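Side-chain contacts in uncharacterized protein (Bordetella bronchiseptica, PDB 4XG0), which is of unknown specific function but is probably a kinase of the DUF1537 family, acting in the catabolism of acid sugars: residues 147-151 and 152-156; 128-131 and 132-136. All coordinates share one frame; numbering follows the deposited sequence.

Overall arrangement
Both interactions are local and belong to the sugar-binding N-terminal domain. They share no strand or helix: their centres are about 25 Å apart and their nearest atoms about 12 Å. Interaction 2 comes first in the chain. It connects helix 119-130 to strand 135-139, an inner strand of the parallel sheet, and rests on one backbone hydrogen bond and one apolar touch. Strand 147-150, the next strand along the chain, opens interaction 1, a hairpin of a small antiparallel sheet. There four backbone bonds are supplemented by an arginine stacked on a tyrosine. Each contact is partly buried, with exposed residues at its turn: Gln151 in interaction 1, Glu132 and Asp133 in interaction 2.

Interaction 1: residues 147-151 and 152-156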
loop_
_atom_site.group_PDB
_atom_site.type_symbol
_atom_site.label_atom_id
_atom_site.label_comp_id
_atom_site.label_asym_id
_atom_site.label_seq_id
_atom_site.Cartn_x
_atom_site.Cartn_y
_atom_site.Cartn_z
ATOM N N ARG A 147 7.540 -18.670 4.682
ATOM C CA ARG A 147 6.954 -18.652 6.021
ATOM C C ARG A 147 5.485 -18.294 5.925
ATOM O O ARG A 147 5.113 -17.340 5.251
ATOM C CB ARG A 147 7.685 -17.679 6.915
ATOM C CG ARG A 147 9.073 -18.120 7.335
ATOM C CD ARG A 147 10.123 -17.618 6.373
ATOM N NE ARG A 147 11.457 -17.847 6.905
ATOM C CZ ARG A 147 12.288 -18.813 6.507
ATOM N NH1 ARG A 147 13.464 -18.947 7.105
ATOM N NH2 ARG A 147 11.969 -19.641 5.514
ATOM N N THR A 148 4.650 -19.081 6.572
ATOM C CA THR A 148 3.218 -18.864 6.548
ATOM C C THR A 148 2.715 -19.055 7.971
ATOM O O THR A 148 3.425 -19.601 8.800
ATOM C CB THR A 148 2.511 -19.813 5.590
ATOM O OG1 THR A 148 2.763 -21.197 5.947
ATOM C CG2 THR A 148 2.993 -19.566 4.164
ATOM N N VAL A 149 1.510 -18.558 8.235
ATOM C CA VAL A 149 0.852 -18.743 9.522
ATOM C C VAL A 149 -0.431 -19.519 9.252
ATOM O O VAL A 149 -1.331 -19.057 8.502
ATOM C CB VAL A 149 0.565 -17.402 10.231
ATOM C CG1 VAL A 149 -0.275 -17.630 11.479
ATOM C CG2 VAL A 149 1.890 -16.690 10.589
ATOM N N ARG A 150 -0.489 -20.716 9.833
ATOM C CA ARG A 150 -1.554 -21.694 9.590
ATOM C C ARG A 150 -2.227 -22.114 10.892
ATOM O O ARG A 150 -1.607 -22.772 11.719
ATOM C CB ARG A 150 -0.976 -22.935 8.922
ATOM C CG ARG A 150 -0.258 -22.618 7.626
ATOM C CD ARG A 150 0.069 -23.891 6.855
ATOM N NE ARG A 150 1.086 -23.617 5.851
ATOM C CZ ARG A 150 1.494 -24.479 4.920
ATOM N NH1 ARG A 150 2.426 -24.094 4.052
ATOM N NH2 ARG A 150 0.995 -25.714 4.862
ATOM N N GLN A 151 -3.501 -21.750 11.042
ATOM C CA GLN A 151 -4.221 -21.932 12.299
ATOM C C GLN A 151 -3.338 -21.446 13.471
ATOM O O GLN A 151 -3.271 -22.083 14.551
ATOM C CB GLN A 151 -4.667 -23.396 12.464
ATOM C CG GLN A 151 -5.597 -23.825 11.319
ATOM C CD GLN A 151 -6.385 -25.079 11.606
ATOM O OE1 GLN A 151 -5.826 -26.155 11.774
ATOM N NE2 GLN A 151 -7.691 -24.943 11.648
ATOM N N GLY A 152 -2.681 -20.319 13.219
ATOM C CA GLY A 152 -1.864 -19.628 14.203
ATOM C C GLY A 152 -0.447 -20.143 14.339
ATOM O O GLY A 152 0.333 -19.573 15.119
ATOM N N VAL A 153 -0.099 -21.191 13.587
ATOM C CA VAL A 153 1.213 -21.819 13.673
ATOM C C VAL A 153 2.167 -21.269 12.628
ATOM O O VAL A 153 1.812 -21.180 11.472
ATOM C CB VAL A 153 1.113 -23.348 13.454
ATOM C CG1 VAL A 153 2.484 -23.978 13.501
ATOM C CG2 VAL A 153 0.212 -23.993 14.498
ATOM N N LEU A 154 3.365 -20.887 13.042
ATOM C CA LEU A 154 4.355 -20.401 12.074
ATOM C C LEU A 154 4.946 -21.620 11.362
ATOM O O LEU A 154 5.599 -22.466 11.978
ATOM C CB LEU A 154 5.432 -19.576 12.782
ATOM C CG LEU A 154 6.283 -18.614 11.919
ATOM C CD1 LEU A 154 7.185 -19.400 10.952
ATOM C CD2 LEU A 154 5.383 -17.631 11.148
ATOM N N TYR A 155 4.645 -21.726 10.071
ATOM C CA TYR A 155 5.159 -22.790 9.223
ATOM C C TYR A 155 6.331 -22.281 8.378
ATOM O O TYR A 155 6.299 -21.168 7.842
ATOM C CB TYR A 155 4.068 -23.296 8.283
ATOM C CG TYR A 155 3.310 -24.489 8.812
ATOM C CD1 TYR A 155 2.428 -24.360 9.876
ATOM C CD2 TYR A 155 3.503 -25.742 8.270
ATOM C CE1 TYR A 155 1.725 -25.455 10.376
ATOM C CE2 TYR A 155 2.813 -26.837 8.742
ATOM C CZ TYR A 155 1.935 -26.688 9.801
ATOM O OH TYR A 155 1.277 -27.775 10.268
ATOM N N VAL A 156 7.363 -23.119 8.273
ATOM C CA VAL A 156 8.465 -22.896 7.332
ATOM C C VAL A 156 8.344 -24.014 6.284
ATOM O O VAL A 156 8.498 -25.185 6.626
ATOM C CB VAL A 156 9.849 -23.009 8.041
ATOM C CG1 VAL A 156 10.978 -22.827 7.050
ATOM C CG2 VAL A 156 9.981 -21.988 9.191
#
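Thr148 O accepts the backbone N-H of Tyr155 at 2.8 Å, and the CA of Leu154 adds a CA-H...O contact to the same oxygen. Thr148 N returns a bond to Tyr155 O. Closer to the turn, Arg150 and Val153 also exchange two backbone bonds. Thr148 OG1 sits between the backbone N and the carbonyl carbon (chi1 58°). It takes the N-H of Arg150 NE, two residues along on the same face, at 2.9 Å and in the guanidinium plane. This bond probably fixes the guanidinium flat over one face of the Tyr155 ring in an offset stack, centres 4.7 Å and planes 9° apart. Arg150 CD lies over the same ring, 3.9 Å from its centroid, in a CH-pi contact. The motif is a beta hairpin with a two-residue type I' turn, Arg150 to Val153. Gln151 and Gly152 fill the turn, both with positive phi, and their backbone N atoms bond to the carboxylate of Asp213. On the other face, Val149 CG2 meets Leu154 CD2 at 3.7 Å. Arg147 NH2 lies 3.7 Å from Val156 CG1, and the Arg147 side chain is near a bound citrate, probably from the crystallisation liquor.

Interaction 2: residues 128-131 and 132-136; sequences LAWG and EDAIA
Trp130 meets Ala134 across a tight turn at the end of a helix. From CB of Trp130, CG is anti to the backbone N (chi1 -177°), on the carbonyl side, and this brings CD1 to Ala134. CD1 is the atom that touches: it lies 3.8 Å from Ala134 CB. The methyl comes in at the ring edge, near the indole plane, and not over a face. Next along the ring, NE1 gives its hydrogen to Gln232 O, so the buried polar atom of the indole is satisfied. The Trp130 side chain also packs on Val104. Ala134 CB lies 3.2 Å from Gly131 O, so the methyl touches both the carbonyl and the indole edge. The type I beta turn from Gly131 to Ala134 is closed by Ala134 N bonding to Gly131 O at 3.2 Å, the donor well above the carbonyl plane. Gly131 is the first residue to leave the helical conformation. Arg100 NH1 bonds to Trp130 O at the helix end, and Arg233 NE bonds to Asp133 O. Past the turn, Ala136 packs back on Ile123 and Arg127 of helix 119-130, while strand 135-139 runs between strands 234-238 and 209-212 of the parallel sheet.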
loop_
_atom_site.group_PDB
_atom_site.type_symbol
_atom_site.label_atom_id
_atom_site.label_comp_id
_atom_site.label_asym_id
_atom_site.label_seq_id
_atom_site.Cartn_x
_atom_site.Cartn_y
_atom_site.Cartn_z
ATOM N N LEU A 128 1.583 -1.733 24.878
ATOM C CA LEU A 128 1.206 -0.937 26.041
ATOM C C LEU A 128 1.753 0.486 25.903
ATOM O O LEU A 128 1.092 1.459 26.267
ATOM C CB LEU A 128 1.748 -1.578 27.307
ATOM C CG LEU A 128 1.047 -2.865 27.732
ATOM C CD1 LEU A 128 1.742 -3.444 28.957
ATOM C CD2 LEU A 128 -0.421 -2.594 28.023
ATOM N N ALA A 129 2.961 0.595 25.363
ATOM C CA ALA A 129 3.613 1.886 25.219
ATOM C C ALA A 129 2.926 2.704 24.136
ATOM O O ALA A 129 2.959 3.942 24.169
ATOM C CB ALA A 129 5.086 1.710 24.904
ATOM N N TRP A 130 2.309 2.009 23.175
ATOM C CA TRP A 130 1.665 2.675 22.038
ATOM C C TRP A 130 0.315 3.249 22.454
ATOM O O TRP A 130 0.005 4.395 22.148
ATOM C CB TRP A 130 1.516 1.721 20.846
ATOM C CG TRP A 130 0.917 2.359 19.616
ATOM C CD1 TRP A 130 -0.312 2.114 19.083
ATOM C CD2 TRP A 130 1.527 3.359 18.773
ATOM N NE1 TRP A 130 -0.508 2.897 17.954
ATOM C CE2 TRP A 130 0.607 3.666 17.753
ATOM C CE3 TRP A 130 2.761 4.024 18.791
ATOM C CZ2 TRP A 130 0.893 4.593 16.737
ATOM C CZ3 TRP A 130 3.038 4.945 17.799
ATOM C CH2 TRP A 130 2.103 5.233 16.796
ATOM N N GLY A 131 -0.484 2.475 23.177
ATOM C CA GLY A 131 -1.736 3.014 23.689
ATOM C C GLY A 131 -2.567 1.991 24.432
ATOM O O GLY A 131 -2.378 0.787 24.270
ATOM N N GLU A 132 -3.505 2.470 25.239
ATOM C CA GLU A 132 -4.332 1.573 26.027
ATOM C C GLU A 132 -5.259 0.775 25.120
ATOM O O GLU A 132 -5.460 -0.422 25.319
ATOM C CB GLU A 132 -5.120 2.356 27.079
ATOM C CG GLU A 132 -4.234 2.912 28.185
ATOM C CD GLU A 132 -5.011 3.375 29.407
ATOM O OE1 GLU A 132 -6.247 3.194 29.448
ATOM O OE2 GLU A 132 -4.377 3.922 30.335
ATOM N N ASP A 133 -5.798 1.436 24.104
ATOM C CA ASP A 133 -6.666 0.777 23.136
ATOM C C ASP A 133 -5.879 0.112 22.002
ATOM O O ASP A 133 -6.467 -0.263 21.003
ATOM C CB ASP A 133 -7.643 1.791 22.524
ATOM C CG ASP A 133 -6.945 2.813 21.615
ATOM O OD1 ASP A 133 -5.698 2.933 21.675
ATOM O OD2 ASP A 133 -7.650 3.505 20.844
ATOM N N ALA A 134 -4.569 -0.036 22.148
ATOM C CA ALA A 134 -3.771 -0.581 21.041
ATOM C C ALA A 134 -4.079 -2.062 20.832
ATOM O O ALA A 134 -4.398 -2.805 21.786
ATOM C CB ALA A 134 -2.282 -0.353 21.269
ATOM N N ILE A 135 -4.061 -2.485 19.579
ATOM C CA ILE A 135 -4.232 -3.910 19.259
ATOM C C ILE A 135 -2.946 -4.357 18.587
ATOM O O ILE A 135 -2.493 -3.731 17.612
ATOM C CB ILE A 135 -5.415 -4.156 18.296
ATOM C CG1 ILE A 135 -6.719 -3.632 18.894
ATOM C CG2 ILE A 135 -5.514 -5.640 17.924
ATOM C CD1 ILE A 135 -7.912 -3.771 17.984
ATOM N N ALA A 136 -2.333 -5.425 19.085
ATOM C CA ALA A 136 -1.158 -5.975 18.406
ATOM C C ALA A 136 -1.711 -7.005 17.458
ATOM O O ALA A 136 -2.336 -7.973 17.902
ATOM C CB ALA A 136 -0.184 -6.626 19.405
#